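Local atomic coordinates of putative PLP-dependent aminotransferase (Bacillus cereus ATCC 10987, PDB entry 3JU7), a protein that probably acts as a pyridoxal phosphate-dependent aminotransferase of the DegT/DnrJ/EryC1 family and also binds calcium. Residues D20-K23 / E24-A27; T32-G35 / P36-R40; S85-P89 / A90-A94; C233-E237 / Y238-I242; V286-Q289 / F290-L294. One frame throughout, in Å; residues are numbered along the deposited sequence.

Overall arrangement
Contacts 1, 2 and 4 form one cluster, in which helices 19-28, 36-48 and 237-248 meet. The centres of contacts 2 and 4 lie about 7 Å apart, and E237 of contact 4 reaches the start of the helix in contact 2. Contact 1 lies about 12 Å from contact 2 and 13 Å from contact 4, centre to centre, and carries the calcium site at D20. Contacts 2 and 4 share an acetate ion. Contacts 3 and 5 lie apart from this cluster, with centres about 18 Å from each other and no touch between them. Contacts 1 to 4 also meet the second subunit. K191, the predicted cofactor lysine, belongs to none of the five.

Contact 1. Residues D20-K23 / E24-A27. With CA (calcium ion), chain C; CA (calcium ion), chain E.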
loop_
_atom_site.group_PDB
_atom_site.type_symbol
_atom_site.label_atom_id
_atom_site.label_comp_id
_atom_site.label_asym_id
_atom_site.label_seq_id
_atom_site.Cartn_x
_atom_site.Cartn_y
_atom_site.Cartn_z
ATOM N N ASP A 20 -17.375 7.760 -17.332
ATOM C CA ASP A 20 -17.772 9.072 -16.830
ATOM C C ASP A 20 -16.945 9.564 -15.654
ATOM O O ASP A 20 -16.521 10.697 -15.637
ATOM C CB ASP A 20 -19.219 9.045 -16.388
ATOM C CG ASP A 20 -20.153 8.920 -17.529
ATOM O OD1 ASP A 20 -19.755 9.071 -18.722
ATOM O OD2 ASP A 20 -21.321 8.688 -17.245
ATOM N N GLU A 21 -16.714 8.714 -14.674
ATOM C CA GLU A 21 -15.897 9.111 -13.555
ATOM C C GLU A 21 -14.458 9.374 -13.984
ATOM O O GLU A 21 -13.841 10.329 -13.492
ATOM C CB GLU A 21 -15.934 8.073 -12.432
ATOM C CG GLU A 21 -17.236 8.070 -11.640
ATOM C CD GLU A 21 -18.376 7.338 -12.342
ATOM O OE1 GLU A 21 -18.142 6.663 -13.363
ATOM O OE2 GLU A 21 -19.518 7.448 -11.874
ATOM N N LEU A 22 -13.922 8.543 -14.876
ATOM C CA LEU A 22 -12.596 8.789 -15.440
ATOM C C LEU A 22 -12.543 10.152 -16.163
ATOM O O LEU A 22 -11.552 10.886 -16.042
ATOM C CB LEU A 22 -12.159 7.651 -16.379
ATOM C CG LEU A 22 -11.954 6.281 -15.717
ATOM C CD1 LEU A 22 -11.441 5.270 -16.721
ATOM C CD2 LEU A 22 -11.018 6.335 -14.549
ATOM N N LYS A 23 -13.602 10.514 -16.891
ATOM C CA LYS A 23 -13.662 11.864 -17.472
ATOM C C LYS A 23 -13.644 12.925 -16.377
ATOM O O LYS A 23 -12.959 13.928 -16.496
ATOM C CB LYS A 23 -14.887 12.089 -18.367
ATOM C CG LYS A 23 -14.950 11.213 -19.629
ATOM C CD LYS A 23 -13.685 11.185 -20.520
ATOM C CE LYS A 23 -13.563 12.374 -21.487
ATOM N NZ LYS A 23 -12.769 11.964 -22.704
ATOM N N GLU A 24 -14.391 12.721 -15.303
ATOM C CA GLU A 24 -14.340 13.674 -14.197
ATOM C C GLU A 24 -12.920 13.858 -13.669
ATOM O O GLU A 24 -12.485 14.983 -13.417
ATOM C CB GLU A 24 -15.183 13.197 -13.051
ATOM C CG GLU A 24 -16.633 13.458 -13.193
ATOM C CD GLU A 24 -17.333 13.145 -11.893
ATOM O OE1 GLU A 24 -17.102 13.877 -10.904
ATOM O OE2 GLU A 24 -18.084 12.158 -11.866
ATOM N N ILE A 25 -12.213 12.739 -13.465
ATOM C CA ILE A 25 -10.868 12.806 -12.950
ATOM C C ILE A 25 -9.981 13.608 -13.881
ATOM O O ILE A 25 -9.196 14.442 -13.430
ATOM C CB ILE A 25 -10.244 11.412 -12.787
ATOM C CG1 ILE A 25 -10.906 10.663 -11.617
ATOM C CG2 ILE A 25 -8.776 11.549 -12.535
ATOM C CD1 ILE A 25 -10.807 9.164 -11.645
ATOM N N ASP A 26 -10.085 13.351 -15.176
ATOM C CA ASP A 26 -9.254 14.044 -16.158
ATOM C C ASP A 26 -9.596 15.534 -16.205
ATOM O O ASP A 26 -8.691 16.346 -16.390
ATOM C CB ASP A 26 -9.417 13.457 -17.570
ATOM C CG ASP A 26 -8.702 12.124 -17.752
ATOM O OD1 ASP A 26 -7.799 11.834 -16.944
ATOM O OD2 ASP A 26 -9.040 11.391 -18.722
ATOM N N ALA A 27 -10.882 15.882 -16.045
ATOM C CA ALA A 27 -11.269 17.288 -16.014
ATOM C C ALA A 27 -10.798 17.962 -14.718
ATOM O O ALA A 27 -10.403 19.097 -14.741
ATOM C CB ALA A 27 -12.766 17.467 -16.197
HETATM CA CA CA C . -22.500 7.943 -15.085
HETATM CA CA CA E . -23.312 7.781 -18.448
HETATM O O HOH W 1 -20.734 6.214 -14.680
HETATM O O HOH W 2 -10.369 12.561 -20.883
HETATM O O HOH W 3 -24.008 5.937 -16.185
HETATM O O HOH W 4 -22.008 5.923 -19.142
HETATM O O HOH W 5 -24.275 10.156 -17.422
#
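D26 OD2 accepts two hydrogen bonds, one from water 2 at 2.8 Å and one from the backbone N of V15 of the second subunit. Water 2 also accepts from K23 NZ at 3.1 Å, so it bridges the ammonium and the carboxylate. The K23 chain is bent at chi2 (-51°) and again at chi3. This brings NZ round to the D26 side, but the two charged groups meet through the water and not directly. K23 and D26 lie on helix 19-28, an alpha helix that packs against helix 237-248 and reaches V15 of the second subunit. Its i to i+4 backbone bonds include I25 N to E21 O at 2.9 Å. Toward the start of the helix D20 OD2 bridges two calcium ions, 2.6 Å from the one of chain C and 2.5 Å from the one of chain E. Water 1 lies 2.5 Å from the chain C calcium and donates to E21 OE1 at 2.9 Å. E21 is thus a second-shell residue of the calcium site. E21 and E24 run side by side with their carboxylate planes 42° apart. Their like charges may be eased because E24 OE1 forms a salt bridge with R40. On the buried side L22 and I25 also point the same way. L22 CD2 meets I25 CD1 at 4.1 Å, and both residues touch helix 237-248.

Contact 2. Residues T32-G35 / P36-R40; sequences TNYG and PINQR. With ACT (acetate ion), chain F.
Y34 has left-handed backbone angles, as N33 before it does, and its O is taken by the side chain of Q39 in the helix that follows. Q39 NE2 bonds to Y34 O at 3.2 Å. The Y34 carbonyl oxygen lies close to the amide plane of Q39, and the N-H points to it with an angle of 164°. Q39 CG sits beside the backbone N, and the chain is extended beyond it, which carries the amide back to the loop. G35 takes the N-cap position, and its O accepts the ordinary helical bond from Q39 N at 2.9 Å. N38 ND2 approaches the edge of the Y34 ring, 4.1 Å from CD1, with ring and amide planes 61° apart. Earlier in the loop N33 ND2 donates to acetate O at 2.9 Å; the ion probably comes from the crystallisation liquor. The first turn of helix 36-48 gives the N-H groups of I37 and N38 to the E237 carboxylate of helix 237-248, and N38 OD1 bonds to T58 on strand 55-59.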
loop_
_atom_site.group_PDB
_atom_site.type_symbol
_atom_site.label_atom_id
_atom_site.label_comp_id
_atom_site.label_asym_id
_atom_site.label_seq_id
_atom_site.Cartn_x
_atom_site.Cartn_y
_atom_site.Cartn_z
ATOM N N THR A 32 -5.431 11.620 -6.640
ATOM C CA THR A 32 -5.295 10.830 -5.426
ATOM C C THR A 32 -5.361 11.717 -4.172
ATOM O O THR A 32 -5.785 12.873 -4.252
ATOM C CB THR A 32 -3.950 10.010 -5.450
ATOM O OG1 THR A 32 -3.879 9.141 -4.290
ATOM C CG2 THR A 32 -2.759 10.974 -5.564
ATOM N N ASN A 33 -4.985 11.163 -3.021
ATOM C CA ASN A 33 -4.964 11.892 -1.747
ATOM C C ASN A 33 -6.356 12.398 -1.315
ATOM O O ASN A 33 -6.588 13.605 -1.175
ATOM C CB ASN A 33 -3.909 13.028 -1.788
ATOM C CG ASN A 33 -2.458 12.482 -1.835
ATOM O OD1 ASN A 33 -2.187 11.406 -2.401
ATOM N ND2 ASN A 33 -1.528 13.225 -1.234
ATOM N N TYR A 34 -7.285 11.457 -1.148
ATOM C CA TYR A 34 -8.629 11.757 -0.673
ATOM C C TYR A 34 -9.346 12.768 -1.581
ATOM O O TYR A 34 -9.961 13.731 -1.124
ATOM C CB TYR A 34 -8.563 12.233 0.764
ATOM C CG TYR A 34 -7.787 11.282 1.690
ATOM C CD1 TYR A 34 -8.208 9.981 1.895
ATOM C CD2 TYR A 34 -6.675 11.697 2.383
ATOM C CE1 TYR A 34 -7.548 9.114 2.767
ATOM C CE2 TYR A 34 -5.986 10.812 3.249
ATOM C CZ TYR A 34 -6.438 9.529 3.437
ATOM O OH TYR A 34 -5.775 8.638 4.289
ATOM N N GLY A 35 -9.273 12.518 -2.884
ATOM C CA GLY A 35 -9.947 13.332 -3.863
ATOM C C GLY A 35 -11.467 13.222 -3.848
ATOM O O GLY A 35 -12.056 12.448 -3.099
ATOM N N PRO A 36 -12.122 14.023 -4.675
ATOM C CA PRO A 36 -13.584 14.107 -4.608
ATOM C C PRO A 36 -14.307 12.797 -4.949
ATOM O O PRO A 36 -15.391 12.581 -4.462
ATOM C CB PRO A 36 -13.944 15.178 -5.660
ATOM C CG PRO A 36 -12.702 15.662 -6.214
ATOM C CD PRO A 36 -11.531 14.928 -5.664
ATOM N N ILE A 37 -13.722 11.960 -5.803
ATOM C CA ILE A 37 -14.341 10.690 -6.213
ATOM C C ILE A 37 -14.203 9.729 -5.051
ATOM O O ILE A 37 -15.165 9.044 -4.681
ATOM C CB ILE A 37 -13.719 10.167 -7.543
ATOM C CG1 ILE A 37 -14.163 11.094 -8.675
ATOM C CG2 ILE A 37 -14.115 8.701 -7.868
ATOM C CD1 ILE A 37 -13.194 11.113 -9.756
ATOM N N ASN A 38 -13.041 9.728 -4.414
ATOM C CA ASN A 38 -12.893 8.952 -3.177
ATOM C C ASN A 38 -13.870 9.409 -2.093
ATOM O O ASN A 38 -14.533 8.598 -1.451
ATOM C CB ASN A 38 -11.484 9.047 -2.671
ATOM C CG ASN A 38 -11.181 8.025 -1.590
ATOM O OD1 ASN A 38 -10.839 6.862 -1.871
ATOM N ND2 ASN A 38 -11.272 8.458 -0.347
ATOM N N GLN A 39 -14.002 10.706 -1.888
ATOM C CA GLN A 39 -14.983 11.174 -0.906
ATOM C C GLN A 39 -16.379 10.716 -1.316
ATOM O O GLN A 39 -17.171 10.328 -0.456
ATOM C CB GLN A 39 -15.018 12.684 -0.763
ATOM C CG GLN A 39 -13.748 13.355 -0.247
ATOM C CD GLN A 39 -13.784 14.865 -0.460
ATOM O OE1 GLN A 39 -14.806 15.529 -0.156
ATOM N NE2 GLN A 39 -12.690 15.423 -0.988
ATOM N N ARG A 40 -16.693 10.789 -2.613
ATOM C CA ARG A 40 -18.042 10.414 -3.081
ATOM C C ARG A 40 -18.275 8.946 -2.795
ATOM O O ARG A 40 -19.322 8.562 -2.309
ATOM C CB ARG A 40 -18.230 10.690 -4.576
ATOM C CG ARG A 40 -19.666 10.470 -5.083
ATOM C CD ARG A 40 -19.795 10.619 -6.613
ATOM N NE ARG A 40 -19.242 11.898 -7.009
ATOM C CZ ARG A 40 -18.763 12.210 -8.201
ATOM N NH1 ARG A 40 -18.782 11.345 -9.203
ATOM N NH2 ARG A 40 -18.281 13.425 -8.387
HETATM C C ACT F . 2.135 11.348 -1.498
HETATM O O ACT F . 1.125 12.010 -1.079
HETATM O OXT ACT F . 2.026 10.100 -1.530
HETATM C CH3 ACT F . 3.395 12.002 -1.979
#

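Contact 3. Residues S85-P89 / A90-A94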
loop_
_atom_site.group_PDB
_atom_site.type_symbol
_atom_site.label_atom_id
_atom_site.label_comp_id
_atom_site.label_asym_id
_atom_site.label_seq_id
_atom_site.Cartn_x
_atom_site.Cartn_y
_atom_site.Cartn_z
ATOM N N SER A 85 -5.461 -18.818 14.185
ATOM C CA SER A 85 -4.502 -19.347 13.212
ATOM C C SER A 85 -5.230 -19.556 11.881
ATOM O O SER A 85 -4.675 -19.338 10.784
ATOM C CB SER A 85 -3.939 -20.686 13.698
ATOM O OG SER A 85 -3.155 -21.315 12.703
ATOM N N PHE A 86 -6.496 -19.944 11.982
ATOM C CA PHE A 86 -7.300 -20.239 10.801
ATOM C C PHE A 86 -7.738 -18.927 10.152
ATOM O O PHE A 86 -8.865 -18.470 10.323
ATOM C CB PHE A 86 -8.484 -21.126 11.195
ATOM C CG PHE A 86 -9.258 -21.685 10.030
ATOM C CD1 PHE A 86 -8.814 -22.818 9.365
ATOM C CD2 PHE A 86 -10.464 -21.111 9.635
ATOM C CE1 PHE A 86 -9.530 -23.357 8.302
ATOM C CE2 PHE A 86 -11.209 -21.656 8.573
ATOM C CZ PHE A 86 -10.728 -22.780 7.899
ATOM N N THR A 87 -6.813 -18.319 9.420
ATOM C CA THR A 87 -7.058 -17.046 8.736
ATOM C C THR A 87 -6.051 -16.931 7.591
ATOM O O THR A 87 -5.167 -17.761 7.458
ATOM C CB THR A 87 -6.931 -15.829 9.699
ATOM O OG1 THR A 87 -7.338 -14.625 9.031
ATOM C CG2 THR A 87 -5.467 -15.687 10.212
ATOM N N PHE A 88 -6.207 -15.911 6.752
ATOM C CA PHE A 88 -5.280 -15.657 5.667
ATOM C C PHE A 88 -4.006 -15.031 6.283
ATOM O O PHE A 88 -4.085 -14.353 7.288
ATOM C CB PHE A 88 -5.922 -14.733 4.655
ATOM C CG PHE A 88 -5.101 -14.519 3.391
ATOM C CD1 PHE A 88 -4.914 -15.553 2.494
ATOM C CD2 PHE A 88 -4.635 -13.262 3.051
ATOM C CE1 PHE A 88 -4.186 -15.375 1.349
ATOM C CE2 PHE A 88 -3.928 -13.081 1.896
ATOM C CZ PHE A 88 -3.702 -14.155 1.037
ATOM N N PRO A 89 -2.822 -15.291 5.694
ATOM C CA PRO A 89 -1.602 -14.773 6.344
ATOM C C PRO A 89 -1.473 -13.254 6.475
ATOM O O PRO A 89 -0.681 -12.803 7.282
ATOM C CB PRO A 89 -0.481 -15.374 5.494
ATOM C CG PRO A 89 -1.036 -16.703 5.034
ATOM C CD PRO A 89 -2.507 -16.380 4.746
ATOM N N ALA A 90 -2.236 -12.483 5.709
ATOM C CA ALA A 90 -2.272 -11.041 5.884
ATOM C C ALA A 90 -2.497 -10.644 7.369
ATOM O O ALA A 90 -1.902 -9.634 7.851
ATOM C CB ALA A 90 -3.353 -10.408 4.947
ATOM N N THR A 91 -3.279 -11.438 8.131
ATOM C CA THR A 91 -3.638 -11.029 9.503
ATOM C C THR A 91 -2.446 -11.086 10.434
ATOM O O THR A 91 -2.133 -10.090 11.078
ATOM C CB THR A 91 -4.815 -11.840 10.106
ATOM O OG1 THR A 91 -5.843 -11.981 9.122
ATOM C CG2 THR A 91 -5.375 -11.141 11.368
ATOM N N PRO A 92 -1.763 -12.245 10.541
ATOM C CA PRO A 92 -0.585 -12.165 11.424
ATOM C C PRO A 92 0.548 -11.255 10.882
ATOM O O PRO A 92 1.276 -10.620 11.662
ATOM C CB PRO A 92 -0.123 -13.634 11.550
ATOM C CG PRO A 92 -0.733 -14.362 10.341
ATOM C CD PRO A 92 -2.030 -13.610 10.082
ATOM N N LEU A 93 0.724 -11.204 9.566
ATOM C CA LEU A 93 1.736 -10.303 8.990
ATOM C C LEU A 93 1.475 -8.869 9.387
ATOM O O LEU A 93 2.409 -8.125 9.735
ATOM C CB LEU A 93 1.782 -10.419 7.471
ATOM C CG LEU A 93 2.347 -11.752 6.971
ATOM C CD1 LEU A 93 2.075 -11.849 5.494
ATOM C CD2 LEU A 93 3.854 -11.988 7.361
ATOM N N ALA A 94 0.203 -8.472 9.343
ATOM C CA ALA A 94 -0.149 -7.111 9.728
ATOM C C ALA A 94 0.328 -6.841 11.175
ATOM O O ALA A 94 0.895 -5.773 11.440
ATOM C CB ALA A 94 -1.614 -6.884 9.576
#
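T87 OG1 donates to T91 OG1 at 3.0 Å, and T91 OG1 is also hydrogen-bonded to D161 OD2. The two threonine side chains cross at a slant. T87 OG1 lies opposite its own backbone N (chi1 -173°), which turns it to the first turn of helix 90-97. The helix starts with T91 N bonding to F88 O at 3.1 Å. This donor stands above the carbonyl plane, 35° out of it. The next residue, P92, has no N-H to give to F88 O and rests its CD on P89 O at 3.2 Å. L93 N bonds to that same P89 O at 3.1 Å, a regular helical bond. A90 CB meets the edge of the F88 ring, 3.7 Å from CD2. P89 CB and L93 CD1 are further apart, at 4.4 Å. The F88 ring makes an edge-to-face contact with F218 of the second subunit. One di(hydroxyethyl)ether and one acetate near F88, probably from the crystallisation liquor, may mark a pocket there. In fold-type I PLP enzymes the aspartate equivalent to D161, on strand 159-161, pairs with the cofactor's pyridine nitrogen. The T91 to D161 bond is therefore consistent with the edge of the cofactor pocket.

Contact 4. Residues C233-E237 / Y238-I242; sequences CKMSE and YAAAI. With ACT (acetate ion), chain F.
S236 caps the N-terminus of helix 237-248, and its OG accepts from A239 N at 3.2 Å. The N-H points almost straight at the oxygen, with an angle of 175°. A chi1 of 77° places OG between the backbone N and the carbonyl carbon, turned towards A239 N. The S236 carbonyl accepts from A240 N at 3.1 Å, and E237 O accepts from A241 N at 2.9 Å. S236 thus serves the helix start with both its side chain and its backbone. The selenomethionine M235 comes in alongside. Its CG presses on A239 CB at 3.5 Å, which is tight for two carbons. Its SE lies 4.5 Å from A240 CB. The Y238 ring has S236 OG at its edge, and its OH bonds to T12 of the second subunit. Before the cap, K234 NZ donates to acetate OXT at 2.8 Å and more weakly to acetate O. K234 also forms a salt bridge with E197 of the second subunit, so the loop lies at the subunit interface. S236 is a serine N-cap, and the M235 to A240 contact, though loose, is consistent with a hydrophobic staple.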
loop_
_atom_site.group_PDB
_atom_site.type_symbol
_atom_site.label_atom_id
_atom_site.label_comp_id
_atom_site.label_asym_id
_atom_site.label_seq_id
_atom_site.Cartn_x
_atom_site.Cartn_y
_atom_site.Cartn_z
ATOM N N CYS A 233 -1.041 4.701 2.505
ATOM C CA CYS A 233 -2.009 3.677 2.108
ATOM C C CYS A 233 -3.212 4.330 1.456
ATOM O O CYS A 233 -4.309 3.811 1.538
ATOM C CB CYS A 233 -2.432 2.820 3.301
ATOM S SG CYS A 233 -3.461 3.720 4.546
ATOM N N LYS A 234 -2.964 5.455 0.776
ATOM C CA LYS A 234 -3.981 6.175 0.024
ATOM C C LYS A 234 -4.408 5.401 -1.226
ATOM O O LYS A 234 -3.587 4.888 -1.967
ATOM C CB LYS A 234 -3.484 7.586 -0.373
ATOM C CG LYS A 234 -3.098 8.440 0.838
ATOM C CD LYS A 234 -2.460 9.753 0.528
ATOM C CE LYS A 234 -0.972 9.696 0.265
ATOM N NZ LYS A 234 -0.606 9.191 -1.023
HETATM N N MSE A 235 -5.714 5.390 -1.420
HETATM C CA MSE A 235 -6.354 4.868 -2.608
HETATM C C MSE A 235 -6.484 5.978 -3.664
HETATM O O MSE A 235 -6.986 7.080 -3.386
HETATM C CB MSE A 235 -7.749 4.318 -2.256
HETATM C CG MSE A 235 -8.589 3.936 -3.467
HETATM SE SE MSE A 235 -10.354 3.247 -3.143
HETATM C CE MSE A 235 -9.749 1.570 -2.440
ATOM N N SER A 236 -6.057 5.668 -4.885
ATOM C CA SER A 236 -6.216 6.610 -5.990
ATOM C C SER A 236 -7.686 6.950 -6.334
ATOM O O SER A 236 -8.633 6.236 -5.973
ATOM C CB SER A 236 -5.457 6.142 -7.252
ATOM O OG SER A 236 -6.126 5.119 -7.945
ATOM N N GLU A 237 -7.852 8.061 -7.037
ATOM C CA GLU A 237 -9.171 8.437 -7.608
ATOM C C GLU A 237 -9.665 7.383 -8.620
ATOM O O GLU A 237 -10.840 7.111 -8.745
ATOM C CB GLU A 237 -9.025 9.767 -8.301
ATOM C CG GLU A 237 -8.922 10.973 -7.355
ATOM C CD GLU A 237 -10.231 11.217 -6.579
ATOM O OE1 GLU A 237 -10.492 10.551 -5.544
ATOM O OE2 GLU A 237 -10.986 12.081 -7.012
ATOM N N TYR A 238 -8.720 6.735 -9.297
ATOM C CA TYR A 238 -9.049 5.746 -10.277
ATOM C C TYR A 238 -9.675 4.495 -9.638
ATOM O O TYR A 238 -10.721 4.014 -10.090
ATOM C CB TYR A 238 -7.790 5.388 -11.043
ATOM C CG TYR A 238 -7.169 6.522 -11.856
ATOM C CD1 TYR A 238 -7.791 6.992 -13.017
ATOM C CD2 TYR A 238 -5.926 7.085 -11.506
ATOM C CE1 TYR A 238 -7.219 7.985 -13.781
ATOM C CE2 TYR A 238 -5.359 8.077 -12.283
ATOM C CZ TYR A 238 -6.011 8.522 -13.418
ATOM O OH TYR A 238 -5.487 9.516 -14.205
ATOM N N ALA A 239 -9.047 3.990 -8.585
ATOM C CA ALA A 239 -9.613 2.924 -7.784
ATOM C C ALA A 239 -10.987 3.322 -7.230
ATOM O O ALA A 239 -11.931 2.544 -7.348
ATOM C CB ALA A 239 -8.664 2.505 -6.647
ATOM N N ALA A 240 -11.133 4.531 -6.688
ATOM C CA ALA A 240 -12.471 4.984 -6.210
ATOM C C ALA A 240 -13.509 4.989 -7.317
ATOM O O ALA A 240 -14.674 4.679 -7.081
ATOM C CB ALA A 240 -12.391 6.344 -5.607
ATOM N N ALA A 241 -13.095 5.369 -8.527
ATOM C CA ALA A 241 -13.984 5.378 -9.707
ATOM C C ALA A 241 -14.595 3.990 -9.923
ATOM O O ALA A 241 -15.805 3.857 -10.087
ATOM C CB ALA A 241 -13.206 5.815 -10.970
ATOM N N ILE A 242 -13.750 2.954 -9.881
ATOM C CA ILE A 242 -14.234 1.593 -10.065
ATOM C C ILE A 242 -15.105 1.211 -8.861
ATOM O O ILE A 242 -16.162 0.618 -9.024
ATOM C CB ILE A 242 -13.085 0.571 -10.303
ATOM C CG1 ILE A 242 -12.280 0.997 -11.545
ATOM C CG2 ILE A 242 -13.659 -0.817 -10.514
ATOM C CD1 ILE A 242 -11.374 -0.030 -12.114
HETATM C C ACT F . 2.135 11.348 -1.498
HETATM O O ACT F . 1.125 12.010 -1.079
HETATM O OXT ACT F . 2.026 10.100 -1.530
HETATM C CH3 ACT F . 3.395 12.002 -1.979
#

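Contact 5. Residues V286-Q289 / F290-L294; sequences VIQQ and FMPIL
Q289 and F290 lie side by side with their side chains pointing the same way. The amide and ring planes are 42° apart, and Q289 NE2 is 3.7 Å from F290 CE2. Q289 is extended all along its chain, with CG opposite the backbone N. F290 holds CG between its backbone N and carbonyl carbon (chi1 46°), which lays the ring beside the glutamine. The ring also meets that of Y318, the planes at about 30°. The two residues lead into strand 291-294, which pairs antiparallel with strand 347-350 in a two-stranded sheet. Q288 turns its side chain toward M291 and P292. It crosses P292 at a slant, with NE2 3.6 Å from P292 CD, and its CB lies 3.4 Å from F290 O. Q288 OE1 is hydrogen-bonded to S261 on helix 250-270, consistent with the modelled turn of the amide, although the fit near M291 is doubtful. The side chain of Q288 is about 3 Å from a bound di(hydroxyethyl)ether, probably from the crystallisation liquor.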
loop_
_atom_site.group_PDB
_atom_site.type_symbol
_atom_site.label_atom_id
_atom_site.label_comp_id
_atom_site.label_asym_id
_atom_site.label_seq_id
_atom_site.Cartn_x
_atom_site.Cartn_y
_atom_site.Cartn_z
ATOM N N VAL A 286 -23.835 -15.241 4.969
ATOM C CA VAL A 286 -22.513 -15.302 4.400
ATOM C C VAL A 286 -22.569 -14.717 3.007
ATOM O O VAL A 286 -23.561 -14.849 2.339
ATOM C CB VAL A 286 -21.967 -16.772 4.372
ATOM C CG1 VAL A 286 -22.862 -17.645 3.533
ATOM C CG2 VAL A 286 -20.526 -16.820 3.845
ATOM N N ILE A 287 -21.512 -14.045 2.584
ATOM C CA ILE A 287 -21.365 -13.687 1.181
ATOM C C ILE A 287 -20.127 -14.459 0.704
ATOM O O ILE A 287 -19.090 -14.462 1.374
ATOM C CB ILE A 287 -21.239 -12.171 0.974
ATOM C CG1 ILE A 287 -21.189 -11.867 -0.502
ATOM C CG2 ILE A 287 -19.979 -11.559 1.657
ATOM C CD1 ILE A 287 -21.178 -10.399 -0.753
ATOM N N GLN A 288 -20.243 -15.129 -0.434
ATOM C CA GLN A 288 -19.251 -16.143 -0.794
ATOM C C GLN A 288 -18.270 -15.835 -1.954
ATOM O O GLN A 288 -18.637 -15.591 -3.100
ATOM C CB GLN A 288 -19.961 -17.457 -1.025
ATOM C CG GLN A 288 -20.793 -17.865 0.179
ATOM C CD GLN A 288 -20.979 -19.326 0.211
ATOM O OE1 GLN A 288 -21.387 -19.918 -0.781
ATOM N NE2 GLN A 288 -20.636 -19.940 1.324
ATOM N N GLN A 289 -17.006 -15.869 -1.579
ATOM C CA GLN A 289 -15.860 -15.718 -2.460
ATOM C C GLN A 289 -15.618 -17.046 -3.191
ATOM O O GLN A 289 -15.138 -17.079 -4.303
ATOM C CB GLN A 289 -14.657 -15.402 -1.569
ATOM C CG GLN A 289 -13.400 -15.080 -2.239
ATOM C CD GLN A 289 -12.339 -14.698 -1.242
ATOM O OE1 GLN A 289 -11.213 -14.407 -1.624
ATOM N NE2 GLN A 289 -12.681 -14.731 0.055
ATOM N N PHE A 290 -15.883 -18.128 -2.480
ATOM C CA PHE A 290 -15.777 -19.512 -2.953
ATOM C C PHE A 290 -16.713 -20.300 -2.017
ATOM O O PHE A 290 -17.355 -19.691 -1.152
ATOM C CB PHE A 290 -14.334 -20.044 -2.886
ATOM C CG PHE A 290 -13.614 -19.746 -1.593
ATOM C CD1 PHE A 290 -13.784 -20.568 -0.473
ATOM C CD2 PHE A 290 -12.742 -18.654 -1.502
ATOM C CE1 PHE A 290 -13.091 -20.302 0.731
ATOM C CE2 PHE A 290 -12.029 -18.371 -0.316
ATOM C CZ PHE A 290 -12.188 -19.194 0.807
HETATM N N MSE A 291 -16.836 -21.615 -2.214
HETATM C CA MSE A 291 -17.766 -22.417 -1.431
HETATM C C MSE A 291 -16.932 -23.257 -0.457
HETATM O O MSE A 291 -16.292 -24.238 -0.851
HETATM C CB MSE A 291 -18.657 -23.280 -2.351
HETATM C CG MSE A 291 -19.499 -24.327 -1.630
HETATM SE SE MSE A 291 -20.595 -23.632 -0.209
HETATM C CE MSE A 291 -21.697 -22.535 -1.305
ATOM N N PRO A 292 -16.895 -22.848 0.812
ATOM C CA PRO A 292 -16.159 -23.631 1.790
ATOM C C PRO A 292 -16.987 -24.814 2.288
ATOM O O PRO A 292 -18.202 -24.679 2.480
ATOM C CB PRO A 292 -15.884 -22.636 2.929
ATOM C CG PRO A 292 -16.472 -21.342 2.511
ATOM C CD PRO A 292 -17.457 -21.635 1.417
ATOM N N ILE A 293 -16.336 -25.960 2.487
ATOM C CA ILE A 293 -17.041 -27.142 2.948
ATOM C C ILE A 293 -16.070 -28.091 3.635
ATOM O O ILE A 293 -14.886 -28.161 3.276
ATOM C CB ILE A 293 -17.789 -27.856 1.788
ATOM C CG1 ILE A 293 -18.841 -28.828 2.340
ATOM C CG2 ILE A 293 -16.804 -28.582 0.859
ATOM C CD1 ILE A 293 -19.784 -29.352 1.301
ATOM N N LEU A 294 -16.551 -28.774 4.668
ATOM C CA LEU A 294 -15.736 -29.778 5.312
ATOM C C LEU A 294 -16.039 -31.072 4.607
ATOM O O LEU A 294 -17.208 -31.393 4.362
ATOM C CB LEU A 294 -16.047 -29.911 6.796
ATOM C CG LEU A 294 -15.900 -28.688 7.706
ATOM C CD1 LEU A 294 -16.070 -29.149 9.186
ATOM C CD2 LEU A 294 -14.592 -27.940 7.468
#